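Local coordinates for protein glycosyl hydrolase family 26 (Bacteroides ovatus, PDB 4ZXO) that acts as a beta-mannanase of glycoside hydrolase family 26, a TIM-barrel enzyme that probably hydrolyses the mannan backbone of galactomannan, at residues K20-K25 and P294-L299; K25-G30 and P331-V336; N106-G111 and G129-K134; V121-M126 and S181-T186. All coordinates share one frame; numbering follows the deposited sequence. Where two conformers were deposited one is given.

Contact 1. Residues K20-K25 and P294-L299; sequences KQAERK and PLSYVL
A22 on the one-turn helix 22-25 sets its methyl against the backbone of P294-S296, where the chain enters the eighth strand of the TIM barrel. This lies at the N-terminal end of the strands, just ahead of the first of them, 27-32. The tight part is small and one-sided: a single carbon, A22 CB, meets mainly oxygen atoms. It lies 3.4 Å from L295 O and 3.7 Å from P294 O, so two consecutive carbonyl oxygens border it. In one of its two conformers, S296 OG also comes within 3.6 Å of A22 CB. That hydroxyl stands beside its own backbone N, anti to the carbonyl carbon (chi1 -60°), and bonds to L19 O, the last residue of the preceding helix. L295 turns its side chain away from the helix, onto I27 and I266 of the two neighbouring strands, and presents only its carbonyl to A22. The helix itself is barely one turn long, with Q21 at its N-cap position and Q21 O accepting from both R24 N and K25 N.

The other part is looser. No direct hydrogen bond joins the two segments. The exposed E23 merely brushes the proline ring, with E23 CB 4.2 Å from P294 CB. Polar linkage is left to a water, which donates to A22 O and L295 O and ties helix to strand entry through two equal bonds: 2.8 Å from the water oxygen to A22 O, and 2.8 Å from it to L295 O.

Contact 2. Residues K25-G30 and P331-V336; sequences KGILFG and PKILFV. With K (potassium ion), chain B.
I27 bonds through both its N and its O in a short parallel ladder: I27 N gives to K332 O at 2.8 Å, and I27 O accepts from L334 N at 2.8 Å, the donor well above that carbonyl's plane. F29 N gives to L334 O in an almost straight bond (N-H...O angle 175°). At the start of the ladder G26, at phi 118°, presses its CA to 3.6 Å from K332 O, where any CB would collide. Through these bonds 333-334 joins strand 27-32, the first of the TIM barrel, as an extra parallel strand outside the closed barrel; beyond it, F29 pairs with V60 of the second strand.

Apolar pairs form on both faces. On one, L334 CB packs 3.9 Å from L28 CD2; on the other, I27 CB lies 4.3 Å from I333 CD1, and helix 281-290 adds L287 and I290. L334 CD1 also lies against K25 O, at 3.4 Å. The rings of F29 and F335 lie near parallel but slid apart, so F29 CB rather than its ring covers the F335 face, 4.1 Å from the centroid (CH-pi).

Metal coordination uses a carbonyl that takes no part in the ladder: I333 O binds potassium at 2.4 Å, alongside S328 O, S330 O and waters.

Contact 3. Residues N106-G111 and G129-K134; sequences NPKTGG and GENHVK
K134 and P107 make the one direct hydrogen bond of a mostly polar surface contact, between the loop that follows the third barrel strand, 97-101, and the start of helix 132-147. The loop lies on the C-terminal side of the strands, the side that carries the active site in TIM-barrel glycosidases. K134 NZ donates to P107 O at 2.8 Å, in the carbonyl plane and on a lone pair. Its chain leaves the helix with CG anti to the backbone N, then bends at chi3 (64°), which brings CE 4.0 Å from P107 CB. An alanine in place of K134 would probably leave P107 O without its donor from the helix and open a gap beside the proline ring.

The amide of N131, at the N-cap position, lies against the same carbonyl, with N131 CG 3.6 Å from P107 O; its ND2 bonds to S124 OG instead and runs close by K108 CB. K108 crosses E130 at about a right angle, and K108 CE comes within 3.8 Å of E130 OE2. Their charged atoms stay beyond a salt bridge, and the ammonium pairs with D118.

An Asx turn at N106 helps to hold the loop. Its OD1 takes two backbone N-H groups: K108 N in the carbonyl plane at 3.0 Å from N106 OD1, and T109 N from above that plane at 2.9 Å from N106 OD1.

Contact 4. Residues V121-M126 and S181-T186; sequences VVASVM and SEQYKT. With PO4 (phosphate ion), chain C.
Q183 and M126 carry most of this contact, which lays the short, weakly bonded helix 121-125 against the first turns of helix 181-197, the helix that follows the fourth strand of the TIM barrel. Q183 works at two levels. Near the backbone, Q183 CB meets V122 CG1 at 3.8 Å. Beyond CG the chain runs extended past A123, whose CB lies 3.6 Å from Q183 NE2. That amide nitrogen then donates to O2 of a phosphate ion, probably from the crystallisation liquor (N-H...O angle 163°), while OE1 accepts from S180 N.

M126 comes from the end of the short helix. With CG beside the backbone N (chi1 -55°) and bends at chi2 and chi3, it curls over Q183 toward T186: M126 CE lies 3.7 Å from Q183 O, and M126 SD 3.7 Å from T186 CG2. A serine in place of T186 would lack that methyl and would probably leave the thioether end of M126 less well packed and freer to turn.

The T186 hydroxyl turns back on its own helix. T186 OG1 gives to E182 O at 2.8 Å, and T186 N reaches the same oxygen from the opposite face of its plane.

How the contacts relate
The four contacts form two pairs around the barrel. Contacts 1 and 2 share K25, with centres 8 Å apart. Helix 22-25 leads straight into strand 27-32, and that strand bonds to 295-300, L28 O accepting from V298 N, so the first and last barrel strands meet here and 333-334 adds to the first. Contacts 3 and 4, centres 12 Å apart, interlock likewise: N131 N bonds to S124 O and H132 ND1 to V125 O, joining helices 121-125 and 132-147. Between the pairs, contact centres are 32 to 40 Å apart. Along the chain contacts 3 and 4 nest inside the loops closed by contacts 1 and 2, which join N-terminal segments to parts late in the chain, where the barrel closes.

Contact 1. Residues K20-K25 and P294-L299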
loop_
_atom_site.group_PDB
_atom_site.type_symbol
_atom_site.label_atom_id
_atom_site.label_comp_id
_atom_site.label_asym_id
_atom_site.label_seq_id
_atom_site.Cartn_x
_atom_site.Cartn_y
_atom_site.Cartn_z
ATOM N N LYS A 20 -0.667 -14.642 5.161
ATOM C CA LYS A 20 0.198 -15.337 6.113
ATOM C C LYS A 20 0.822 -16.620 5.565
ATOM O O LYS A 20 1.698 -17.173 6.202
ATOM C CB LYS A 20 -0.559 -15.642 7.411
ATOM C CG LYS A 20 -0.729 -14.397 8.253
ATOM C CD LYS A 20 -1.712 -14.694 9.383
ATOM C CE LYS A 20 -1.914 -13.420 10.257
ATOM N NZ LYS A 20 -0.922 -12.981 11.395
ATOM N N GLN A 21 0.409 -17.098 4.404
ATOM C CA GLN A 21 1.101 -18.274 3.868
ATOM C C GLN A 21 1.952 -17.908 2.655
ATOM O O GLN A 21 2.280 -18.735 1.828
ATOM C CB GLN A 21 0.139 -19.411 3.530
ATOM C CG GLN A 21 -0.880 -19.098 2.524
ATOM C CD GLN A 21 -1.725 -20.327 2.209
ATOM O OE1 GLN A 21 -1.353 -21.456 2.581
ATOM N NE2 GLN A 21 -2.870 -20.125 1.535
ATOM N N ALA A 22 2.385 -16.653 2.621
ATOM C CA ALA A 22 3.303 -16.188 1.583
ATOM C C ALA A 22 4.519 -17.067 1.344
ATOM O O ALA A 22 4.960 -17.207 0.214
ATOM C CB ALA A 22 3.777 -14.777 1.923
ATOM N N GLU A 23 5.111 -17.599 2.410
ATOM C CA GLU A 23 6.317 -18.389 2.241
ATOM C C GLU A 23 6.023 -19.565 1.288
ATOM O O GLU A 23 6.876 -19.959 0.455
ATOM C CB GLU A 23 6.831 -18.862 3.597
ATOM C CG GLU A 23 8.151 -19.576 3.489
ATOM C CD GLU A 23 8.910 -19.494 4.785
ATOM O OE1 GLU A 23 8.291 -19.767 5.836
ATOM O OE2 GLU A 23 10.108 -19.128 4.745
ATOM N N ARG A 24 4.797 -20.090 1.357
ATOM C CA ARG A 24 4.416 -21.263 0.558
ATOM C C ARG A 24 3.950 -20.863 -0.839
ATOM O O ARG A 24 4.079 -21.607 -1.788
ATOM C CB ARG A 24 3.290 -22.022 1.271
ATOM C CG ARG A 24 3.744 -22.837 2.519
ATOM C CD ARG A 24 2.590 -23.705 3.126
ATOM N NE ARG A 24 1.957 -24.560 2.100
ATOM C CZ ARG A 24 2.164 -25.874 1.901
ATOM N NH1 ARG A 24 2.929 -26.603 2.740
ATOM N NH2 ARG A 24 1.565 -26.467 0.847
ATOM N N LYS A 25 3.334 -19.704 -0.954
ATOM C CA LYS A 25 2.606 -19.378 -2.201
ATOM C C LYS A 25 3.388 -18.474 -3.135
ATOM O O LYS A 25 3.176 -18.511 -4.340
ATOM C CB LYS A 25 1.260 -18.693 -1.879
ATOM C CG LYS A 25 0.281 -19.510 -1.000
ATOM C CD LYS A 25 -0.209 -20.761 -1.695
ATOM C CE LYS A 25 -1.240 -20.430 -2.744
ATOM N NZ LYS A 25 -1.833 -21.722 -3.315
ATOM N N PRO A 294 10.095 -13.772 2.902
ATOM C CA PRO A 294 8.709 -14.277 2.774
ATOM C C PRO A 294 7.690 -13.176 2.564
ATOM O O PRO A 294 6.739 -13.040 3.320
ATOM C CB PRO A 294 8.469 -15.008 4.100
ATOM C CG PRO A 294 9.409 -14.231 5.108
ATOM C CD PRO A 294 10.607 -13.796 4.295
ATOM N N LEU A 295 7.895 -12.379 1.537
ATOM C CA LEU A 295 7.001 -11.259 1.315
ATOM C C LEU A 295 5.643 -11.728 0.833
ATOM O O LEU A 295 5.544 -12.600 -0.063
ATOM C CB LEU A 295 7.543 -10.320 0.238
ATOM C CG LEU A 295 8.908 -9.723 0.546
ATOM C CD1 LEU A 295 9.223 -8.709 -0.567
ATOM C CD2 LEU A 295 8.910 -9.006 1.855
ATOM N N SER A 296 4.575 -11.093 1.333
ATOM C CA SER A 296 3.244 -11.392 0.802
ATOM C C SER A 296 2.988 -10.680 -0.506
ATOM O O SER A 296 2.240 -11.190 -1.349
ATOM C CB SER A 296 2.150 -11.001 1.776
ATOM O OG SER A 296 2.304 -11.708 2.979
ATOM N N TYR A 297 3.564 -9.472 -0.652
ATOM C CA TYR A 297 3.440 -8.753 -1.904
ATOM C C TYR A 297 4.547 -7.709 -2.011
ATOM O O TYR A 297 5.225 -7.386 -1.011
ATOM C CB TYR A 297 2.055 -8.095 -2.085
ATOM C CG TYR A 297 1.587 -7.082 -1.046
ATOM C CD1 TYR A 297 1.722 -5.693 -1.235
ATOM C CD2 TYR A 297 0.989 -7.534 0.133
ATOM C CE1 TYR A 297 1.211 -4.786 -0.257
ATOM C CE2 TYR A 297 0.498 -6.687 1.069
ATOM C CZ TYR A 297 0.605 -5.322 0.890
ATOM O OH TYR A 297 0.109 -4.540 1.924
ATOM N N VAL A 298 4.770 -7.250 -3.242
ATOM C CA VAL A 298 5.719 -6.182 -3.558
ATOM C C VAL A 298 5.000 -5.263 -4.510
ATOM O O VAL A 298 4.451 -5.744 -5.525
ATOM C CB VAL A 298 7.042 -6.700 -4.221
ATOM C CG1 VAL A 298 6.807 -7.520 -5.436
ATOM C CG2 VAL A 298 7.968 -5.518 -4.598
ATOM N N LEU A 299 5.011 -3.960 -4.238
ATOM C CA LEU A 299 4.224 -3.051 -5.045
ATOM C C LEU A 299 5.108 -1.951 -5.565
ATOM O O LEU A 299 5.835 -1.331 -4.800
ATOM C CB LEU A 299 3.083 -2.450 -4.195
ATOM C CG LEU A 299 2.167 -1.552 -5.044
ATOM C CD1 LEU A 299 0.688 -1.884 -4.863
ATOM C CD2 LEU A 299 2.460 -0.115 -4.728
HETATM O O HOH W 1 6.811 -15.103 -0.271
#

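Contact 2. Residues K25-G30 and P331-V336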
loop_
_atom_site.group_PDB
_atom_site.type_symbol
_atom_site.label_atom_id
_atom_site.label_comp_id
_atom_site.label_asym_id
_atom_site.label_seq_id
_atom_site.Cartn_x
_atom_site.Cartn_y
_atom_site.Cartn_z
ATOM N N LYS A 25 3.334 -19.704 -0.954
ATOM C CA LYS A 25 2.606 -19.378 -2.201
ATOM C C LYS A 25 3.388 -18.474 -3.135
ATOM O O LYS A 25 3.176 -18.511 -4.340
ATOM C CB LYS A 25 1.260 -18.693 -1.879
ATOM C CG LYS A 25 0.281 -19.510 -1.000
ATOM C CD LYS A 25 -0.209 -20.761 -1.695
ATOM C CE LYS A 25 -1.240 -20.430 -2.744
ATOM N NZ LYS A 25 -1.833 -21.722 -3.315
ATOM N N GLY A 26 4.219 -17.593 -2.576
ATOM C CA GLY A 26 4.952 -16.645 -3.423
ATOM C C GLY A 26 4.566 -15.220 -3.069
ATOM O O GLY A 26 3.864 -14.988 -2.080
ATOM N N ILE A 27 5.010 -14.303 -3.914
ATOM C CA ILE A 27 4.920 -12.859 -3.676
ATOM C C ILE A 27 3.981 -12.238 -4.701
ATOM O O ILE A 27 4.288 -12.253 -5.889
ATOM C CB ILE A 27 6.290 -12.177 -3.804
ATOM C CG1 ILE A 27 7.371 -12.837 -2.944
ATOM C CG2 ILE A 27 6.167 -10.700 -3.399
ATOM C CD1 ILE A 27 8.779 -12.304 -3.181
ATOM N N LEU A 28 2.846 -11.688 -4.274
ATOM C CA LEU A 28 1.983 -10.979 -5.238
ATOM C C LEU A 28 2.652 -9.767 -5.775
ATOM O O LEU A 28 3.229 -9.015 -5.014
ATOM C CB LEU A 28 0.665 -10.566 -4.563
ATOM C CG LEU A 28 -0.237 -11.735 -4.108
ATOM C CD1 LEU A 28 -1.193 -11.257 -2.960
ATOM C CD2 LEU A 28 -1.008 -12.296 -5.289
ATOM N N PHE A 29 2.560 -9.547 -7.087
ATOM C CA PHE A 29 3.102 -8.333 -7.657
ATOM C C PHE A 29 2.056 -7.242 -7.741
ATOM O O PHE A 29 0.926 -7.507 -8.190
ATOM C CB PHE A 29 3.649 -8.583 -9.052
ATOM C CG PHE A 29 4.334 -7.361 -9.626
ATOM C CD1 PHE A 29 5.606 -6.978 -9.169
ATOM C CD2 PHE A 29 3.690 -6.544 -10.529
ATOM C CE1 PHE A 29 6.235 -5.801 -9.664
ATOM C CE2 PHE A 29 4.316 -5.381 -11.014
ATOM C CZ PHE A 29 5.583 -5.015 -10.595
ATOM N N GLY A 30 2.454 -6.005 -7.384
ATOM C CA GLY A 30 1.549 -4.889 -7.294
ATOM C C GLY A 30 1.962 -3.656 -8.093
ATOM O O GLY A 30 3.155 -3.409 -8.306
ATOM N N PRO A 331 8.466 -18.269 -10.747
ATOM C CA PRO A 331 7.358 -18.915 -10.046
ATOM C C PRO A 331 7.122 -18.215 -8.691
ATOM O O PRO A 331 6.098 -18.392 -8.020
ATOM C CB PRO A 331 7.830 -20.389 -9.894
ATOM C CG PRO A 331 9.320 -20.375 -10.107
ATOM C CD PRO A 331 9.674 -19.118 -10.892
ATOM N N LYS A 332 8.081 -17.405 -8.286
ATOM C CA LYS A 332 7.979 -16.679 -7.014
ATOM C C LYS A 332 7.074 -15.484 -7.097
ATOM O O LYS A 332 6.732 -14.931 -6.064
ATOM C CB LYS A 332 9.376 -16.254 -6.558
ATOM C CG LYS A 332 10.261 -17.480 -6.423
ATOM C CD LYS A 332 11.683 -17.170 -6.016
ATOM C CE LYS A 332 12.446 -18.483 -5.800
ATOM N NZ LYS A 332 13.857 -18.208 -5.477
ATOM N N ILE A 333 6.698 -15.049 -8.301
ATOM C CA ILE A 333 5.984 -13.774 -8.400
ATOM C C ILE A 333 4.614 -13.985 -8.982
ATOM O O ILE A 333 4.514 -14.585 -10.075
ATOM C CB ILE A 333 6.754 -12.759 -9.309
ATOM C CG1 ILE A 333 8.224 -12.594 -8.900
ATOM C CG2 ILE A 333 6.088 -11.336 -9.380
ATOM C CD1 ILE A 333 8.454 -12.080 -7.504
ATOM N N LEU A 334 3.581 -13.468 -8.305
ATOM C CA LEU A 334 2.219 -13.875 -8.591
ATOM C C LEU A 334 1.390 -12.734 -9.193
ATOM O O LEU A 334 1.358 -11.603 -8.687
ATOM C CB LEU A 334 1.527 -14.378 -7.344
ATOM C CG LEU A 334 2.235 -15.469 -6.555
ATOM C CD1 LEU A 334 1.485 -15.690 -5.248
ATOM C CD2 LEU A 334 2.367 -16.749 -7.331
ATOM N N PHE A 335 0.679 -13.066 -10.249
ATOM C CA PHE A 335 -0.192 -12.159 -10.964
ATOM C C PHE A 335 -1.553 -12.818 -10.976
ATOM O O PHE A 335 -1.669 -14.051 -10.800
ATOM C CB PHE A 335 0.294 -11.910 -12.437
ATOM C CG PHE A 335 1.584 -11.171 -12.524
ATOM C CD1 PHE A 335 1.612 -9.826 -12.922
ATOM C CD2 PHE A 335 2.797 -11.819 -12.222
ATOM C CE1 PHE A 335 2.826 -9.113 -12.990
ATOM C CE2 PHE A 335 4.001 -11.118 -12.284
ATOM C CZ PHE A 335 4.021 -9.749 -12.650
ATOM N N VAL A 336 -2.579 -12.044 -11.278
ATOM C CA VAL A 336 -3.901 -12.622 -11.471
ATOM C C VAL A 336 -3.877 -13.747 -12.494
ATOM O O VAL A 336 -3.274 -13.584 -13.563
ATOM C CB VAL A 336 -4.879 -11.529 -11.912
ATOM C CG1 VAL A 336 -6.182 -12.147 -12.362
ATOM C CG2 VAL A 336 -5.107 -10.527 -10.736
HETATM K K K B . 4.783 -15.799 -12.132
HETATM O O HOH W 2 5.287 -18.070 -13.341
HETATM O O HOH W 3 2.751 -17.820 -13.373
HETATM O O HOH W 4 2.664 -15.172 -13.200
HETATM O O HOH W 5 3.393 -17.933 -11.126
#

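Contact 3. Residues N106-G111 and G129-K134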
loop_
_atom_site.group_PDB
_atom_site.type_symbol
_atom_site.label_atom_id
_atom_site.label_comp_id
_atom_site.label_asym_id
_atom_site.label_seq_id
_atom_site.Cartn_x
_atom_site.Cartn_y
_atom_site.Cartn_z
ATOM N N ASN A 106 -3.507 18.496 5.088
ATOM C CA ASN A 106 -3.058 19.002 6.381
ATOM C C ASN A 106 -4.249 19.688 7.052
ATOM O O ASN A 106 -4.702 20.739 6.551
ATOM C CB ASN A 106 -1.909 19.975 6.140
ATOM C CG ASN A 106 -1.276 20.489 7.409
ATOM O OD1 ASN A 106 -1.957 20.826 8.353
ATOM N ND2 ASN A 106 0.040 20.541 7.433
ATOM N N PRO A 107 -4.749 19.128 8.171
ATOM C CA PRO A 107 -5.991 19.682 8.757
ATOM C C PRO A 107 -5.795 21.013 9.491
ATOM O O PRO A 107 -6.791 21.687 9.788
ATOM C CB PRO A 107 -6.447 18.590 9.737
ATOM C CG PRO A 107 -5.154 17.851 10.127
ATOM C CD PRO A 107 -4.292 17.886 8.827
ATOM N N LYS A 108 -4.551 21.419 9.722
ATOM C CA LYS A 108 -4.326 22.677 10.416
ATOM C C LYS A 108 -4.017 23.804 9.420
ATOM O O LYS A 108 -4.565 24.918 9.524
ATOM C CB LYS A 108 -3.179 22.528 11.429
ATOM C CG LYS A 108 -2.913 23.792 12.259
ATOM C CD LYS A 108 -1.895 23.372 13.346
ATOM C CE LYS A 108 -1.794 24.316 14.499
ATOM N NZ LYS A 108 -1.209 25.591 14.116
ATOM N N THR A 109 -3.143 23.517 8.450
ATOM C CA THR A 109 -2.724 24.565 7.509
ATOM C C THR A 109 -3.582 24.678 6.279
ATOM O O THR A 109 -3.535 25.697 5.606
ATOM C CB THR A 109 -1.292 24.352 7.017
ATOM O OG1 THR A 109 -1.258 23.230 6.142
ATOM C CG2 THR A 109 -0.348 24.102 8.192
ATOM N N GLY A 110 -4.336 23.626 5.976
ATOM C CA GLY A 110 -5.120 23.529 4.739
ATOM C C GLY A 110 -4.246 23.122 3.555
ATOM O O GLY A 110 -4.743 23.029 2.422
ATOM N N GLY A 111 -2.956 22.878 3.791
ATOM C CA GLY A 111 -2.056 22.386 2.736
ATOM C C GLY A 111 -2.172 20.909 2.453
ATOM O O GLY A 111 -3.089 20.232 2.964
ATOM N N GLY A 129 -7.898 19.063 20.919
ATOM C CA GLY A 129 -7.270 19.972 19.977
ATOM C C GLY A 129 -8.307 20.581 19.074
ATOM O O GLY A 129 -9.393 20.015 18.898
ATOM N N GLU A 130 -7.969 21.705 18.458
ATOM C CA GLU A 130 -8.951 22.472 17.682
ATOM C C GLU A 130 -9.404 21.731 16.444
ATOM O O GLU A 130 -10.471 22.027 15.886
ATOM C CB GLU A 130 -8.367 23.823 17.287
ATOM C CG GLU A 130 -7.129 23.625 16.526
ATOM C CD GLU A 130 -6.365 24.881 16.244
ATOM O OE1 GLU A 130 -7.022 25.920 15.948
ATOM O OE2 GLU A 130 -5.100 24.791 16.293
ATOM N N ASN A 131 -8.599 20.767 15.994
ATOM C CA ASN A 131 -8.959 20.039 14.774
ATOM C C ASN A 131 -9.292 18.577 14.996
ATOM O O ASN A 131 -9.366 17.792 14.052
ATOM C CB ASN A 131 -7.831 20.142 13.741
ATOM C CG ASN A 131 -7.579 21.575 13.322
ATOM O OD1 ASN A 131 -8.511 22.292 12.969
ATOM N ND2 ASN A 131 -6.343 22.016 13.418
ATOM N N HIS A 132 -9.577 18.231 16.240
ATOM C CA HIS A 132 -9.893 16.835 16.578
ATOM C C HIS A 132 -11.218 16.370 15.936
ATOM O O HIS A 132 -11.269 15.316 15.320
ATOM C CB HIS A 132 -9.966 16.678 18.084
ATOM C CG HIS A 132 -10.337 15.314 18.548
ATOM N ND1 HIS A 132 -9.480 14.240 18.465
ATOM C CD2 HIS A 132 -11.456 14.858 19.157
ATOM C CE1 HIS A 132 -10.063 13.171 18.977
ATOM N NE2 HIS A 132 -11.272 13.513 19.382
ATOM N N VAL A 133 -12.296 17.134 16.100
ATOM C CA VAL A 133 -13.577 16.681 15.548
ATOM C C VAL A 133 -13.486 16.540 14.026
ATOM O O VAL A 133 -14.013 15.561 13.445
ATOM C CB VAL A 133 -14.735 17.648 15.986
ATOM C CG1 VAL A 133 -16.076 17.285 15.301
ATOM C CG2 VAL A 133 -14.891 17.522 17.503
ATOM N N LYS A 134 -12.832 17.502 13.387
ATOM C CA LYS A 134 -12.649 17.469 11.932
ATOM C C LYS A 134 -11.838 16.235 11.538
ATOM O O LYS A 134 -12.167 15.590 10.568
ATOM C CB LYS A 134 -11.948 18.702 11.453
ATOM C CG LYS A 134 -11.891 18.774 9.962
ATOM C CD LYS A 134 -11.407 20.106 9.418
ATOM C CE LYS A 134 -9.972 20.383 9.808
ATOM N NZ LYS A 134 -9.524 21.656 9.195
#

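Contact 4. Residues V121-M126 and S181-T186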
loop_
_atom_site.group_PDB
_atom_site.type_symbol
_atom_site.label_atom_id
_atom_site.label_comp_id
_atom_site.label_asym_id
_atom_site.label_seq_id
_atom_site.Cartn_x
_atom_site.Cartn_y
_atom_site.Cartn_z
ATOM N N VAL A 121 0.762 19.983 13.897
ATOM C CA VAL A 121 -0.478 19.579 13.273
ATOM C C VAL A 121 -1.057 18.381 13.960
ATOM O O VAL A 121 -2.259 18.401 14.277
ATOM C CB VAL A 121 -0.311 19.312 11.779
ATOM C CG1 VAL A 121 -1.632 18.860 11.094
ATOM C CG2 VAL A 121 0.210 20.563 11.110
ATOM N N VAL A 122 -0.247 17.358 14.229
ATOM C CA VAL A 122 -0.760 16.174 14.910
ATOM C C VAL A 122 -1.282 16.566 16.299
ATOM O O VAL A 122 -2.349 16.111 16.696
ATOM C CB VAL A 122 0.322 15.063 15.004
ATOM C CG1 VAL A 122 -0.173 13.871 15.779
ATOM C CG2 VAL A 122 0.724 14.626 13.584
ATOM N N ALA A 123 -0.560 17.412 17.036
ATOM C CA ALA A 123 -1.066 17.852 18.328
ATOM C C ALA A 123 -2.476 18.429 18.208
ATOM O O ALA A 123 -3.318 18.212 19.065
ATOM C CB ALA A 123 -0.145 18.883 18.969
ATOM N N SER A 124 -2.725 19.172 17.147
ATOM C CA SER A 124 -4.026 19.829 16.988
ATOM C C SER A 124 -5.184 18.848 16.700
ATOM O O SER A 124 -6.373 19.224 16.814
ATOM C CB SER A 124 -3.969 20.876 15.874
ATOM O OG SER A 124 -4.216 20.323 14.591
ATOM N N VAL A 125 -4.877 17.606 16.326
ATOM C CA VAL A 125 -5.978 16.661 16.123
ATOM C C VAL A 125 -6.134 15.658 17.258
ATOM O O VAL A 125 -6.979 14.765 17.183
ATOM C CB VAL A 125 -5.869 15.857 14.776
ATOM C CG1 VAL A 125 -5.848 16.806 13.595
ATOM C CG2 VAL A 125 -4.675 14.841 14.803
ATOM N N MET A 126 -5.308 15.781 18.282
ATOM C CA MET A 126 -5.505 14.993 19.512
ATOM C C MET A 126 -6.778 15.425 20.214
ATOM O O MET A 126 -7.252 16.537 19.984
ATOM C CB MET A 126 -4.312 15.150 20.446
ATOM C CG MET A 126 -2.958 14.796 19.818
ATOM S SD MET A 126 -2.675 13.017 19.541
ATOM C CE MET A 126 -3.295 12.823 17.817
ATOM N N SER A 181 6.131 10.089 19.507
ATOM C CA SER A 181 5.760 8.698 19.303
ATOM C C SER A 181 4.337 8.418 19.799
ATOM O O SER A 181 3.584 7.710 19.143
ATOM C CB SER A 181 6.760 7.789 20.010
ATOM O OG SER A 181 6.394 6.443 19.852
ATOM N N GLU A 182 3.964 8.965 20.949
ATOM C CA GLU A 182 2.645 8.738 21.499
ATOM C C GLU A 182 1.571 9.441 20.699
ATOM O O GLU A 182 0.481 8.875 20.514
ATOM C CB GLU A 182 2.585 9.188 22.970
ATOM C CG GLU A 182 3.247 8.133 23.862
ATOM C CD GLU A 182 2.773 6.647 23.606
ATOM O OE1 GLU A 182 1.542 6.363 23.583
ATOM O OE2 GLU A 182 3.663 5.756 23.417
ATOM N N GLN A 183 1.855 10.663 20.244
ATOM C CA GLN A 183 0.915 11.348 19.378
ATOM C C GLN A 183 0.663 10.553 18.085
ATOM O O GLN A 183 -0.486 10.391 17.625
ATOM C CB GLN A 183 1.433 12.741 19.027
ATOM C CG GLN A 183 1.275 13.714 20.211
ATOM C CD GLN A 183 1.988 15.038 19.977
ATOM O OE1 GLN A 183 2.987 15.125 19.239
ATOM N NE2 GLN A 183 1.463 16.079 20.583
ATOM N N TYR A 184 1.755 10.074 17.469
ATOM C CA TYR A 184 1.626 9.291 16.242
ATOM C C TYR A 184 0.784 8.011 16.490
ATOM O O TYR A 184 -0.092 7.641 15.674
ATOM C CB TYR A 184 3.019 8.931 15.706
ATOM C CG TYR A 184 2.935 8.102 14.453
ATOM C CD1 TYR A 184 2.720 8.679 13.181
ATOM C CD2 TYR A 184 3.038 6.701 14.540
ATOM C CE1 TYR A 184 2.607 7.868 12.015
ATOM C CE2 TYR A 184 2.920 5.921 13.397
ATOM C CZ TYR A 184 2.733 6.523 12.149
ATOM O OH TYR A 184 2.602 5.687 11.075
ATOM N N LYS A 185 1.075 7.309 17.595
ATOM C CA LYS A 185 0.289 6.099 17.893
ATOM C C LYS A 185 -1.155 6.467 18.087
ATOM O O LYS A 185 -2.016 5.677 17.745
ATOM C CB LYS A 185 0.805 5.364 19.142
ATOM C CG LYS A 185 2.194 4.754 18.935
ATOM C CD LYS A 185 2.730 4.155 20.213
ATOM C CE LYS A 185 4.155 3.787 20.020
ATOM N NZ LYS A 185 4.732 3.295 21.360
ATOM N N THR A 186 -1.439 7.656 18.648
ATOM C CA THR A 186 -2.832 8.082 18.824
ATOM C C THR A 186 -3.531 8.294 17.481
ATOM O O THR A 186 -4.726 7.986 17.375
ATOM C CB THR A 186 -2.905 9.357 19.658
ATOM O OG1 THR A 186 -2.282 9.089 20.913
ATOM C CG2 THR A 186 -4.359 9.789 19.904
HETATM P P PO4 C . 3.653 19.646 20.036
HETATM O O1 PO4 C . 5.070 19.167 20.060
HETATM O O2 PO4 C . 2.797 18.680 20.781
HETATM O O3 PO4 C . 3.587 21.019 20.789
HETATM O O4 PO4 C . 3.314 19.809 18.582
#